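Endoglucanase family 5 (Clostridium acetobutylicum ATCC 824, PDB 6PZ7) probably hydrolyses internal beta-1,4 linkages of cellulose and related plant polysaccharides, as a broad-specificity endoglucanase of glycoside hydrolase family 5, subfamily 4. Local coordinates at residues D103-Y111 against T143-G151. Numbering follows the deposited sequence.
With EDO (1,2-ethanediol), chain C.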
# COMPACT_ATOMS: atom_id res chain seq x y z
N ASP A 103 11.36 -5.51 -0.66
CA ASP A 103 11.86 -6.78 -0.14
C ASP A 103 11.94 -7.84 -1.23
O ASP A 103 12.02 -9.04 -0.94
CB ASP A 103 11.05 -7.16 1.11
CG ASP A 103 11.47 -6.33 2.33
OD1 ASP A 103 12.66 -6.41 2.67
OD2 ASP A 103 10.63 -5.61 2.92
N THR A 104 11.93 -7.40 -2.50
CA THR A 104 12.03 -8.33 -3.63
C THR A 104 13.37 -9.04 -3.68
O THR A 104 13.47 -10.08 -4.37
CB THR A 104 11.81 -7.64 -4.97
OG1 THR A 104 12.81 -6.66 -5.17
CG2 THR A 104 10.44 -6.97 -5.06
N SER A 105 14.39 -8.56 -2.99
CA SER A 105 15.69 -9.23 -3.04
C SER A 105 15.61 -10.61 -2.43
O SER A 105 16.41 -11.49 -2.82
CB SER A 105 16.74 -8.40 -2.31
OG SER A 105 16.42 -8.22 -0.96
N TRP A 106 14.70 -10.85 -1.46
CA TRP A 106 14.59 -12.12 -0.76
C TRP A 106 13.21 -12.74 -0.89
O TRP A 106 13.05 -13.92 -0.58
CB TRP A 106 15.03 -12.00 0.71
CG TRP A 106 14.23 -11.03 1.52
CD1 TRP A 106 14.47 -9.69 1.65
CD2 TRP A 106 13.10 -11.33 2.31
NE1 TRP A 106 13.53 -9.13 2.49
CE2 TRP A 106 12.66 -10.11 2.90
CE3 TRP A 106 12.37 -12.49 2.56
CZ2 TRP A 106 11.56 -10.05 3.73
CZ3 TRP A 106 11.28 -12.42 3.41
CH2 TRP A 106 10.88 -11.22 3.97
N ILE A 107 12.21 -12.02 -1.39
CA ILE A 107 10.89 -12.55 -1.71
C ILE A 107 10.85 -12.70 -3.22
O ILE A 107 10.71 -11.70 -3.92
CB ILE A 107 9.76 -11.64 -1.21
CG1 ILE A 107 9.88 -11.36 0.29
CG2 ILE A 107 8.43 -12.23 -1.56
CD1 ILE A 107 8.98 -10.27 0.81
N ILE A 108 10.98 -13.92 -3.74
CA ILE A 108 11.20 -14.16 -5.17
C ILE A 108 10.18 -15.17 -5.68
O ILE A 108 10.31 -16.35 -5.41
CB ILE A 108 12.64 -14.61 -5.47
CG1 ILE A 108 13.66 -13.66 -4.83
CG2 ILE A 108 12.82 -14.68 -6.99
CD1 ILE A 108 15.10 -14.24 -4.83
N PRO A 109 9.16 -14.70 -6.44
CA PRO A 109 8.05 -15.62 -6.79
C PRO A 109 8.32 -16.46 -8.03
O PRO A 109 7.71 -16.30 -9.10
CB PRO A 109 6.86 -14.66 -6.96
CG PRO A 109 7.49 -13.39 -7.44
CD PRO A 109 8.78 -13.29 -6.60
N THR A 110 9.24 -17.42 -7.88
CA THR A 110 9.44 -18.50 -8.86
C THR A 110 9.37 -19.83 -8.12
O THR A 110 9.65 -19.90 -6.92
CB THR A 110 10.79 -18.40 -9.60
OG1 THR A 110 11.84 -18.61 -8.65
CG2 THR A 110 10.95 -17.10 -10.32
N TYR A 111 9.06 -20.91 -8.85
CA TYR A 111 9.06 -22.22 -8.22
C TYR A 111 10.45 -22.56 -7.69
O TYR A 111 10.60 -23.16 -6.61
CB TYR A 111 8.60 -23.30 -9.20
CG TYR A 111 7.16 -23.14 -9.65
CD1 TYR A 111 6.11 -22.96 -8.73
CD2 TYR A 111 6.83 -23.16 -11.00
CE1 TYR A 111 4.81 -22.86 -9.16
CE2 TYR A 111 5.53 -23.03 -11.42
CZ TYR A 111 4.52 -22.88 -10.51
OH TYR A 111 3.23 -22.72 -10.93
N THR A 143 0.62 -8.05 3.59
CA THR A 143 1.65 -9.10 3.56
C THR A 143 2.86 -8.73 2.73
O THR A 143 4.00 -8.97 3.15
CB THR A 143 1.02 -10.40 3.05
OG1 THR A 143 0.44 -10.14 1.79
CG2 THR A 143 -0.01 -10.96 4.03
N LEU A 144 2.61 -8.18 1.54
CA LEU A 144 3.58 -7.91 0.50
C LEU A 144 3.15 -6.63 -0.19
O LEU A 144 1.96 -6.30 -0.23
CB LEU A 144 3.60 -9.04 -0.52
CG LEU A 144 3.86 -10.47 -0.00
CD1 LEU A 144 3.58 -11.48 -1.08
CD2 LEU A 144 5.30 -10.56 0.47
N ASN A 145 4.11 -5.93 -0.81
CA ASN A 145 3.82 -4.66 -1.50
C ASN A 145 3.49 -4.91 -2.97
O ASN A 145 2.32 -4.97 -3.36
CB ASN A 145 5.03 -3.73 -1.34
CG ASN A 145 4.87 -2.49 -2.17
OD1 ASN A 145 3.82 -1.88 -2.16
ND2 ASN A 145 5.90 -2.08 -2.86
N GLU A 146 4.51 -5.07 -3.81
CA GLU A 146 4.37 -5.32 -5.24
C GLU A 146 5.22 -6.53 -5.61
O GLU A 146 6.26 -6.42 -6.29
CB GLU A 146 4.79 -4.09 -6.03
CG GLU A 146 3.82 -2.93 -5.82
CD GLU A 146 4.12 -1.69 -6.59
OE1 GLU A 146 5.17 -1.64 -7.29
OE2 GLU A 146 3.35 -0.70 -6.50
N PRO A 147 4.87 -7.70 -5.09
CA PRO A 147 5.74 -8.86 -5.28
C PRO A 147 5.81 -9.23 -6.75
O PRO A 147 4.79 -9.32 -7.43
CB PRO A 147 5.04 -9.96 -4.46
CG PRO A 147 3.57 -9.56 -4.42
CD PRO A 147 3.63 -8.02 -4.34
N ARG A 148 7.01 -9.45 -7.25
CA ARG A 148 7.23 -9.56 -8.68
C ARG A 148 8.66 -10.01 -8.95
O ARG A 148 9.48 -10.11 -8.03
CB ARG A 148 6.97 -8.22 -9.35
CG ARG A 148 8.01 -7.15 -9.02
CD ARG A 148 7.53 -5.75 -9.39
NE ARG A 148 8.56 -4.74 -9.25
CZ ARG A 148 8.91 -4.18 -8.12
NH1 ARG A 148 8.32 -4.46 -6.98
NH2 ARG A 148 9.92 -3.30 -8.12
N ILE A 149 8.94 -10.27 -10.22
CA ILE A 149 10.28 -10.60 -10.71
C ILE A 149 10.85 -9.36 -11.40
O ILE A 149 10.46 -9.02 -12.53
CB ILE A 149 10.28 -11.82 -11.63
CG1 ILE A 149 9.67 -13.03 -10.91
CG2 ILE A 149 11.71 -12.11 -12.12
CD1 ILE A 149 10.41 -13.51 -9.75
N VAL A 150 11.73 -8.65 -10.71
CA VAL A 150 12.29 -7.43 -11.25
C VAL A 150 13.13 -7.78 -12.48
O VAL A 150 13.97 -8.70 -12.47
CB VAL A 150 13.12 -6.70 -10.20
CG1 VAL A 150 13.79 -5.47 -10.80
CG2 VAL A 150 12.26 -6.32 -9.00
N GLY A 151 12.92 -7.03 -13.56
CA GLY A 151 13.60 -7.27 -14.81
C GLY A 151 12.94 -8.27 -15.72
O GLY A 151 13.40 -8.44 -16.86
C1 EDO C . 5.42 1.54 -8.94
O1 EDO C . 6.05 0.78 -7.89
C2 EDO C . 4.07 2.07 -8.49
O2 EDO C . 3.11 1.01 -8.46
O HOH W 1 11.77 -11.03 -6.68
O HOH W 2 8.62 -9.99 -4.61
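The CD1 methyl of I149 meets three residues of the facing loop: P109 at CD (3.6 Å), T110 at CG2 and I108 at CG2. Two bends in the long isoleucine arm (chi1 -57°, chi2 -65°) bring the methyl to the rigid proline ring; the I149 and P109 side chains slide past each other in opposite directions, and those of I108 and T110 cross I149 at about a right angle. P109, centre of an inverse gamma turn, has no N-H to bury, but its carbonyl O is buried without a partner. The I107 and L144 side chains, both apolar and buried, cross at a slant, CD1 of I107 lying 3.7 Å from CD2 of L144. T104 offers R148 a methyl, CG2 lying 3.8 Å from NH1, oblique to the guanidinium. NH1 bonds to E146 O (2.9 Å), and NE forms a salt bridge with E155. One water links I107 O to R148 N, another T104 O to R148 O. Ethanediol, probably from the crystallisation liquor, hydrogen-bonds to E146 OE1 and OE2; H221 ND1 also bonds OE2. N145-E146 is consistent with E146 being the acid/base, as in the family, whose active site lies at the C-terminal ends of the (beta/alpha)8 barrel strands, where these loops follow the third and fourth.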